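Long-range contacts in 3'-5' exonuclease crn-4 (Caenorhabditis elegans, PDB 5DK5), which digests RNA and DNA from the 3' end as a metal-dependent exonuclease and takes part in apoptotic DNA degradation: residues L22-E27 with F44-Y49; L229-E234 with G243-R248. All blocks are in the same frame, centred on the assembly; numbering follows the deposited sequence.

Interaction 1 (L22-E27 with F44-Y49); sequences LILDFE and FAIVAY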
loop_
_atom_site.group_PDB
_atom_site.type_symbol
_atom_site.label_atom_id
_atom_site.label_comp_id
_atom_site.label_asym_id
_atom_site.label_seq_id
_atom_site.Cartn_x
_atom_site.Cartn_y
_atom_site.Cartn_z
ATOM N N LEU B 22 4.340 24.559 20.216
ATOM C CA LEU B 22 3.781 23.225 20.039
ATOM C C LEU B 22 4.700 22.382 19.169
ATOM O O LEU B 22 4.812 22.613 17.970
ATOM C CB LEU B 22 2.390 23.304 19.408
ATOM C CG LEU B 22 1.352 24.143 20.157
ATOM C CD1 LEU B 22 0.036 24.154 19.395
ATOM C CD2 LEU B 22 1.146 23.630 21.577
ATOM N N ILE B 23 5.358 21.404 19.776
ATOM C CA ILE B 23 6.235 20.515 19.030
ATOM C C ILE B 23 5.377 19.518 18.253
ATOM O O ILE B 23 4.755 18.637 18.842
ATOM C CB ILE B 23 7.218 19.770 19.951
ATOM C CG1 ILE B 23 8.172 20.756 20.629
ATOM C CG2 ILE B 23 8.026 18.743 19.165
ATOM C CD1 ILE B 23 7.631 21.375 21.904
ATOM N N LEU B 24 5.354 19.668 16.933
ATOM C CA LEU B 24 4.467 18.892 16.071
ATOM C C LEU B 24 5.211 17.781 15.336
ATOM O O LEU B 24 6.372 17.943 14.961
ATOM C CB LEU B 24 3.782 19.823 15.067
ATOM C CG LEU B 24 2.906 19.186 13.988
ATOM C CD1 LEU B 24 1.737 20.103 13.668
ATOM C CD2 LEU B 24 3.705 18.903 12.723
ATOM N N ASP B 25 4.530 16.656 15.123
ATOM C CA ASP B 25 5.116 15.525 14.412
ATOM C C ASP B 25 4.067 14.694 13.679
ATOM O O ASP B 25 3.085 14.249 14.273
ATOM C CB ASP B 25 5.882 14.624 15.378
ATOM C CG ASP B 25 6.552 13.461 14.676
ATOM O OD1 ASP B 25 5.881 12.439 14.427
ATOM O OD2 ASP B 25 7.755 13.573 14.369
ATOM N N PHE B 26 4.297 14.487 12.385
ATOM C CA PHE B 26 3.462 13.611 11.574
ATOM C C PHE B 26 4.223 12.346 11.200
ATOM O O PHE B 26 5.417 12.391 10.905
ATOM C CB PHE B 26 2.995 14.313 10.295
ATOM C CG PHE B 26 1.966 15.385 10.518
ATOM C CD1 PHE B 26 0.774 15.103 11.165
ATOM C CD2 PHE B 26 2.177 16.670 10.046
ATOM C CE1 PHE B 26 -0.177 16.087 11.354
ATOM C CE2 PHE B 26 1.231 17.658 10.233
ATOM C CZ PHE B 26 0.051 17.366 10.888
ATOM N N GLU B 27 3.523 11.219 11.236
ATOM C CA GLU B 27 4.007 9.985 10.630
ATOM C C GLU B 27 3.041 9.615 9.519
ATOM O O GLU B 27 1.836 9.840 9.644
ATOM C CB GLU B 27 4.118 8.865 11.663
ATOM C CG GLU B 27 5.051 9.195 12.819
ATOM C CD GLU B 27 6.483 9.446 12.377
ATOM O OE1 GLU B 27 6.929 8.804 11.403
ATOM O OE2 GLU B 27 7.159 10.291 13.005
ATOM N N PHE B 44 -0.752 11.664 14.432
ATOM C CA PHE B 44 -0.772 13.109 14.624
ATOM C C PHE B 44 -0.405 13.406 16.078
ATOM O O PHE B 44 -1.228 13.219 16.974
ATOM C CB PHE B 44 -2.164 13.654 14.273
ATOM C CG PHE B 44 -2.219 15.140 14.040
ATOM C CD1 PHE B 44 -1.267 15.995 14.570
ATOM C CD2 PHE B 44 -3.249 15.683 13.287
ATOM C CE1 PHE B 44 -1.340 17.359 14.348
ATOM C CE2 PHE B 44 -3.326 17.044 13.062
ATOM C CZ PHE B 44 -2.373 17.882 13.593
ATOM N N ALA B 45 0.824 13.868 16.307
ATOM C CA ALA B 45 1.349 14.029 17.664
ATOM C C ALA B 45 1.836 15.449 17.943
ATOM O O ALA B 45 2.593 16.024 17.160
ATOM C CB ALA B 45 2.476 13.037 17.908
ATOM N N ILE B 46 1.395 15.998 19.071
ATOM C CA ILE B 46 1.816 17.324 19.514
ATOM C C ILE B 46 2.085 17.321 21.017
ATOM O O ILE B 46 1.375 16.667 21.782
ATOM C CB ILE B 46 0.755 18.406 19.194
ATOM C CG1 ILE B 46 0.470 18.457 17.690
ATOM C CG2 ILE B 46 1.223 19.780 19.685
ATOM C CD1 ILE B 46 -0.675 19.380 17.306
ATOM N N VAL B 47 3.125 18.043 21.426
ATOM C CA VAL B 47 3.383 18.309 22.837
ATOM C C VAL B 47 3.685 19.795 23.006
ATOM O O VAL B 47 4.378 20.397 22.184
ATOM C CB VAL B 47 4.553 17.462 23.390
ATOM C CG1 VAL B 47 5.857 17.802 22.684
ATOM C CG2 VAL B 47 4.690 17.659 24.895
ATOM N N ALA B 48 3.154 20.380 24.073
ATOM C CA ALA B 48 3.277 21.814 24.300
ATOM C C ALA B 48 4.506 22.140 25.143
ATOM O O ALA B 48 4.866 21.390 26.050
ATOM C CB ALA B 48 2.023 22.344 24.967
ATOM N N TYR B 49 5.147 23.261 24.827
ATOM C CA TYR B 49 6.270 23.764 25.611
ATOM C C TYR B 49 5.978 25.171 26.113
ATOM O O TYR B 49 5.678 26.072 25.330
ATOM C CB TYR B 49 7.556 23.755 24.786
ATOM C CG TYR B 49 8.729 24.395 25.489
ATOM C CD1 TYR B 49 9.366 23.754 26.544
ATOM C CD2 TYR B 49 9.203 25.639 25.098
ATOM C CE1 TYR B 49 10.440 24.337 27.191
ATOM C CE2 TYR B 49 10.277 26.227 25.738
ATOM C CZ TYR B 49 10.890 25.572 26.782
ATOM O OH TYR B 49 11.957 26.153 27.421
#

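Interaction 2 (L229-E234 with G243-R248); sequences LVYNKE and GKIFER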
loop_
_atom_site.group_PDB
_atom_site.type_symbol
_atom_site.label_atom_id
_atom_site.label_comp_id
_atom_site.label_asym_id
_atom_site.label_seq_id
_atom_site.Cartn_x
_atom_site.Cartn_y
_atom_site.Cartn_z
ATOM N N LEU B 229 12.292 22.217 -13.983
ATOM C CA LEU B 229 13.230 21.356 -13.276
ATOM C C LEU B 229 13.944 20.422 -14.247
ATOM O O LEU B 229 13.312 19.818 -15.113
ATOM C CB LEU B 229 12.495 20.540 -12.208
ATOM C CG LEU B 229 13.313 19.528 -11.402
ATOM C CD1 LEU B 229 14.285 20.239 -10.476
ATOM C CD2 LEU B 229 12.392 18.607 -10.618
ATOM N N VAL B 230 15.261 20.309 -14.104
ATOM C CA VAL B 230 16.027 19.352 -14.893
ATOM C C VAL B 230 15.711 17.947 -14.392
ATOM O O VAL B 230 16.194 17.524 -13.341
ATOM C CB VAL B 230 17.540 19.624 -14.813
ATOM C CG1 VAL B 230 18.319 18.567 -15.589
ATOM C CG2 VAL B 230 17.853 21.014 -15.350
ATOM N N TYR B 231 14.900 17.230 -15.163
ATOM C CA TYR B 231 14.322 15.966 -14.726
ATOM C C TYR B 231 15.352 14.845 -14.598
ATOM O O TYR B 231 16.081 14.544 -15.542
ATOM C CB TYR B 231 13.220 15.543 -15.701
ATOM C CG TYR B 231 12.404 14.355 -15.242
ATOM C CD1 TYR B 231 11.519 14.466 -14.179
ATOM C CD2 TYR B 231 12.509 13.127 -15.883
ATOM C CE1 TYR B 231 10.768 13.384 -13.757
ATOM C CE2 TYR B 231 11.761 12.039 -15.470
ATOM C CZ TYR B 231 10.890 12.174 -14.407
ATOM O OH TYR B 231 10.140 11.098 -13.988
ATOM N N ASN B 232 15.398 14.239 -13.415
ATOM C CA ASN B 232 16.197 13.042 -13.174
ATOM C C ASN B 232 15.301 11.807 -13.202
ATOM O O ASN B 232 14.410 11.664 -12.370
ATOM C CB ASN B 232 16.923 13.143 -11.833
ATOM C CG ASN B 232 17.769 11.922 -11.533
ATOM O OD1 ASN B 232 18.087 11.136 -12.425
ATOM N ND2 ASN B 232 18.137 11.757 -10.270
ATOM N N LYS B 233 15.545 10.917 -14.158
ATOM C CA LYS B 233 14.660 9.779 -14.395
ATOM C C LYS B 233 14.602 8.798 -13.224
ATOM O O LYS B 233 13.615 8.079 -13.065
ATOM C CB LYS B 233 15.093 9.031 -15.661
ATOM C CG LYS B 233 14.246 9.331 -16.893
ATOM C CD LYS B 233 15.083 9.894 -18.030
ATOM C CE LYS B 233 14.286 9.953 -19.325
ATOM N NZ LYS B 233 13.011 10.711 -19.176
ATOM N N GLU B 234 15.651 8.773 -12.408
ATOM C CA GLU B 234 15.736 7.834 -11.293
ATOM C C GLU B 234 15.367 8.501 -9.969
ATOM O O GLU B 234 15.801 8.061 -8.905
ATOM C CB GLU B 234 17.147 7.245 -11.201
ATOM C CG GLU B 234 17.622 6.564 -12.478
ATOM C CD GLU B 234 16.793 5.347 -12.840
ATOM O OE1 GLU B 234 16.189 4.741 -11.929
ATOM O OE2 GLU B 234 16.745 4.995 -14.038
ATOM N N GLY B 243 12.708 15.278 -3.566
ATOM C CA GLY B 243 12.427 16.562 -2.950
ATOM C C GLY B 243 12.261 17.657 -3.985
ATOM O O GLY B 243 11.382 18.510 -3.861
ATOM N N LYS B 244 13.105 17.627 -5.011
ATOM C CA LYS B 244 13.044 18.608 -6.087
ATOM C C LYS B 244 11.708 18.521 -6.815
ATOM O O LYS B 244 11.127 19.542 -7.182
ATOM C CB LYS B 244 14.196 18.401 -7.071
ATOM C CG LYS B 244 15.578 18.491 -6.441
ATOM C CD LYS B 244 15.879 19.896 -5.942
ATOM C CE LYS B 244 17.273 19.985 -5.344
ATOM N NZ LYS B 244 17.561 21.339 -4.790
ATOM N N ILE B 245 11.228 17.297 -7.021
ATOM C CA ILE B 245 9.925 17.074 -7.640
ATOM C C ILE B 245 8.807 17.613 -6.755
ATOM O O ILE B 245 7.920 18.321 -7.230
ATOM C CB ILE B 245 9.674 15.571 -7.907
ATOM C CG1 ILE B 245 10.624 15.044 -8.988
ATOM C CG2 ILE B 245 8.219 15.322 -8.301
ATOM C CD1 ILE B 245 10.367 15.585 -10.388
ATOM N N PHE B 246 8.849 17.255 -5.475
ATOM C CA PHE B 246 7.866 17.722 -4.502
ATOM C C PHE B 246 7.748 19.246 -4.506
ATOM O O PHE B 246 6.653 19.793 -4.380
ATOM C CB PHE B 246 8.238 17.249 -3.091
ATOM C CG PHE B 246 8.341 15.753 -2.948
ATOM C CD1 PHE B 246 7.667 14.904 -3.807
ATOM C CD2 PHE B 246 9.116 15.199 -1.940
ATOM C CE1 PHE B 246 7.763 13.532 -3.668
ATOM C CE2 PHE B 246 9.216 13.829 -1.796
ATOM C CZ PHE B 246 8.539 12.995 -2.662
ATOM N N GLU B 247 8.884 19.920 -4.654
ATOM C CA GLU B 247 8.932 21.379 -4.591
ATOM C C GLU B 247 8.125 22.029 -5.708
ATOM O O GLU B 247 7.510 23.078 -5.510
ATOM C CB GLU B 247 10.382 21.867 -4.654
ATOM C CG GLU B 247 11.158 21.700 -3.353
ATOM C CD GLU B 247 12.650 21.935 -3.516
ATOM O OE1 GLU B 247 13.101 22.175 -4.657
ATOM O OE2 GLU B 247 13.373 21.881 -2.500
ATOM N N ARG B 248 8.131 21.406 -6.881
ATOM C CA ARG B 248 7.434 21.952 -8.039
ATOM C C ARG B 248 5.960 21.561 -8.031
ATOM O O ARG B 248 5.100 22.349 -8.423
ATOM C CB ARG B 248 8.098 21.477 -9.334
ATOM C CG ARG B 248 9.607 21.705 -9.389
ATOM C CD ARG B 248 9.998 23.127 -9.004
ATOM N NE ARG B 248 11.418 23.392 -9.239
ATOM C CZ ARG B 248 11.928 23.886 -10.367
ATOM N NH1 ARG B 248 11.145 24.183 -11.397
ATOM N NH2 ARG B 248 13.236 24.084 -10.466
#

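Interaction 1 (L22-E27 with F44-Y49)
Phe26 and Phe44 make the aromatic part of this antiparallel strand pairing. The edge of the Phe26 ring is directed at the face of Phe44, with CE1 lying 3.3 Å above the Phe44 plane and over its centre; the planes meet at 59°. Phe44 has CG anti to its backbone N (chi1 -163°), whereas Phe26 has CG anti to its carbonyl carbon (chi1 -72°), and the two side chains run side by side, pointing the same way. Phe44 also meets Phe102 of helix 95-109 and Phe62. An alanine in place of Phe44 would probably leave the Phe26 edge without the ring it packs on and open a gap beneath helix 95-109.

Aliphatic contacts continue along the same face. Leu22 CB reaches Ile46 CG2 at 3.7 Å, Leu22 CD2 rests on Ala48 CB, and Leu24 CD1 approaches Phe44 CE1 more distantly, at 4.2 Å. On the other face Ile23 CB packs on Val47 CG1 at 3.6 Å, while Ile23 CD1 extends to Tyr49 CB; Ile198 of helix 191-207 touches Ile23 here.

Four backbone hydrogen bonds join Ile23 with Val47 and Asp25 with Ala45, one in each direction. The shortest, 2.8 Å, runs from Ile23 N to Val47 O. Between them, Ile46 CA gives a CA-H...O contact to Ile23 O at 3.3 Å.

Asp25 lies on the Ile23 face, its carboxylate beside the bound magnesium ion and Asp194. Asp25 OD1 and Glu27 OE2 are two acceptors only 2.9 Å apart, a closeness consistent with both acids serving the same magnesium site. Strand 20-28 carries Asp25 and Glu27, the first acidic motif of the DEDDh site, with strand 41-50 as its antiparallel neighbour in the RNase H-like sheet.

Interaction 2 (L229-E234 with G243-R248)
Leu229 fits against the side of helix 239-249, where its side chain meets Lys244, Ile245 and Arg248. The tight part is apolar: Leu229 CD2 meets Ile245 CD1 at 3.6 Å, the two side chains crossing at about a right angle. Leu229 CG is anti to the backbone N (chi1 177°), and from it the other methyl, CD1, reaches Lys244 CB at 3.9 Å. Ile245 is buried and bridges two loop residues, since its CD1 also sits at the edge of the Tyr231 ring, near the ring plane and 4.0 Å from Tyr231 CE1.

Arg248 adds a flat surface. Its chain bends at chi2 (-49°), and Leu229 CB stands 3.8 Å above the guanidinium plane, over its centre. Leu229 N and Arg248 NH1 are both donors and form no bond; NH1 is hydrogen-bonded instead to Gln227 O, just upstream in the loop.

The solvent side is looser. Lys244 touches Leu229 with the base of its side chain and then leads away from it, while Tyr231 only grazes the helix, its hydroxyl hydrogen-bonding to Asp297 and Trp235. No hydrogen bond joins 229-234 directly to 243-248. The contact is a surface loop folded back on the helix that follows it, with a leucine side chain set against Lys244, Ile245 and Arg248 of successive helical turns, away from the metal sites.

Overall arrangement
Interaction 1 is wholly buried within the exonuclease domain, whereas interaction 2 lies at the surface, on the opposite side of the chain's centre. Their centres are 29 Å apart, and the two do not touch. The first joins neighbouring strands of the central sheet through reciprocal backbone bonds and hydrophobic faces, and it carries ligands of the catalytic metal. The second sets an irregular loop on helix 239-249 mainly through side chains, with no hydrogen bond between the segments; an arginine guanidinium forms part of its surface and a lysine leads away at the margin. Helix 124-136 comes near both: Ile129 and Ala130 touch Phe26 in interaction 1, Trp127 and Arg128 meet Phe246 in interaction 2.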